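PDB 2OBN: DUF1611 domain-containing protein from Anabaena variabilis, which is of unknown function but, with its Rossmann-like N-terminal and P-loop C-terminal domains, may bind a nucleotide. Local coordinates for the interface of chains A and B. Residues are numbered along the deposited sequence; one frame, centred on the assembly and turned at random. Chains: chain A/B, Hypothetical protein.

The interface of chains A and B. Residues chain A 208, 211-212, 243, 247; chain B 208, 243-244.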
ATOM      1  N   VAL A 208      -1.252   1.615   4.064  1.00 35.79           N
ATOM      2  CA  VAL A 208      -0.173   0.724   3.556  1.00 36.35           C
ATOM      3  C   VAL A 208       0.325  -0.294   4.606  1.00 35.73           C
ATOM      4  O   VAL A 208       0.460  -1.493   4.310  1.00 34.52           O
ATOM      5  CB  VAL A 208       1.016   1.579   2.985  1.00 35.63           C
ATOM      6  CG1 VAL A 208       2.319   0.794   2.913  1.00 37.85           C
ATOM      7  CG2 VAL A 208       0.659   2.150   1.623  1.00 33.17           C
ATOM      8  N   ALA A 211      -2.490  -3.099   5.031  1.00 35.37           N
ATOM      9  CA  ALA A 211      -3.055  -3.646   3.824  1.00 34.86           C
ATOM     10  C   ALA A 211      -2.922  -5.189   3.728  1.00 36.96           C
ATOM     11  O   ALA A 211      -3.891  -5.871   3.413  1.00 36.96           O
ATOM     12  CB  ALA A 211      -2.404  -2.974   2.636  1.00 33.61           C
ATOM     13  N   ALA A 212      -1.736  -5.728   3.982  1.00 35.04           N
ATOM     14  CA  ALA A 212      -1.568  -7.176   3.969  1.00 36.98           C
ATOM     15  C   ALA A 212      -2.438  -7.823   5.053  1.00 37.35           C
ATOM     16  O   ALA A 212      -3.092  -8.854   4.812  1.00 36.11           O
ATOM     17  CB  ALA A 212      -0.122  -7.547   4.150  1.00 36.47           C
ATOM     18  N   THR A 243      -0.505  -0.212  -6.297  1.00 39.32           N
ATOM     19  CA  THR A 243       0.079  -0.837  -5.103  1.00 37.73           C
ATOM     20  C   THR A 243      -0.623  -2.128  -4.653  1.00 37.55           C
ATOM     21  O   THR A 243       0.031  -3.065  -4.179  1.00 38.81           O
ATOM     22  CB  THR A 243       0.023   0.169  -3.941  1.00 36.28           C
ATOM     23  OG1 THR A 243       0.920   1.248  -4.217  1.00 37.97           O
ATOM     24  CG2 THR A 243       0.415  -0.457  -2.622  1.00 36.35           C
ATOM     25  N   PRO A 247      -0.076  -6.409  -1.388  1.00 37.86           N
ATOM     26  CA  PRO A 247      -0.773  -6.868  -0.197  1.00 38.35           C
ATOM     27  C   PRO A 247      -1.732  -8.020  -0.457  1.00 37.69           C
ATOM     28  O   PRO A 247      -1.892  -8.857   0.427  1.00 38.04           O
ATOM     29  CB  PRO A 247      -1.493  -5.614   0.318  1.00 38.47           C
ATOM     30  CG  PRO A 247      -1.439  -4.629  -0.786  1.00 38.74           C
ATOM     31  CD  PRO A 247      -0.222  -4.955  -1.570  1.00 38.23           C
TER
ATOM     32  N   VAL B 208      -3.642   2.847   0.427  1.00 35.44           N
ATOM     33  CA  VAL B 208      -3.046   2.092  -0.688  1.00 35.40           C
ATOM     34  C   VAL B 208      -3.175   2.808  -2.041  1.00 34.87           C
ATOM     35  O   VAL B 208      -2.175   2.979  -2.747  1.00 37.27           O
ATOM     36  CB  VAL B 208      -3.600   0.639  -0.719  1.00 34.45           C
ATOM     37  CG1 VAL B 208      -3.385  -0.057  -2.063  1.00 37.70           C
ATOM     38  CG2 VAL B 208      -2.987  -0.183   0.401  1.00 34.27           C
ATOM     39  N   THR B 243       4.221  -3.752   2.515  1.00 39.74           N
ATOM     40  CA  THR B 243       3.721  -3.271   1.232  1.00 38.50           C
ATOM     41  C   THR B 243       4.521  -2.100   0.683  1.00 38.87           C
ATOM     42  O   THR B 243       4.638  -1.954  -0.528  1.00 39.66           O
ATOM     43  CB  THR B 243       2.234  -2.781   1.420  1.00 37.55           C
ATOM     44  OG1 THR B 243       1.373  -3.893   1.686  1.00 37.61           O
ATOM     45  CG2 THR B 243       1.693  -2.033   0.232  1.00 38.36           C
ATOM     46  N   ALA B 244       5.081  -1.277   1.571  1.00 39.74           N
ATOM     47  CA  ALA B 244       5.620   0.042   1.196  1.00 39.06           C
ATOM     48  C   ALA B 244       6.721   0.113   0.157  1.00 39.29           C
ATOM     49  O   ALA B 244       6.939   1.166  -0.441  1.00 38.16           O
ATOM     50  CB  ALA B 244       6.056   0.798   2.454  1.00 39.97           C
TER
HETATM   51  O   HOH W   1       0.933  -4.175   4.230  1.00 19.26           O
HETATM   52  O   HOH W   2      -0.384   3.352  -4.864  1.00 24.83           O
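Water 1 is gripped by three groups from the two subunits: it lies 2.6 Å from the hydroxyl OG1 of B:Thr243, and it also meets the carbonyl O of A:Val208 and the amide N of A:Ala212. That amide points almost straight at the water, with an angle of 166° at the hydrogen. The site belongs to the P-loop-type C-terminal domain of this DUF1611 protein, in what may be a two-fold homodimer, although the structure alone does not establish one in solution; here the first turn of helix 208-222 in one chain receives the loop threonine ahead of helix 245-252 in the other. The water spans the carbonyl of A:Val208 and the amide of A:Ala212, so it sits within the i to i+4 spacing of the helix, and B:Thr243 reaches the opened turn through it. The twin bridge runs through water 2, which is 2.6 Å from A:Thr243 OG1 and meets the carbonyl O of B:Val208.

In B:Thr243, with chi1 at -69° (N to OG1), the methyl CG2 stands anti to the backbone N, which turns OG1 toward water 1 and the methyl toward the two-fold axis. There the CG2 methyls of A:Thr243 and B:Thr243 meet at 3.5 Å, the two side chains crossing at about a right angle. The ring of A:Pro247 flanks B:Thr243: its CB and CG lie beside OG1, while CD also approaches CG2.

Each valine lays CG1 against CB of the partner's threonine, and CG1 of B:Val208 also touches CG2 of A:Thr243. B:Val208 turns its other methyl, CG2, onto the CB of A:Ala211, 3.6 Å away, a contact that the two-fold repeats with the chains exchanged. A:Val208 extends CG1 anti to its own amide nitrogen (chi1 160°), placing that methyl 3.8 Å from B:Ala244 CB.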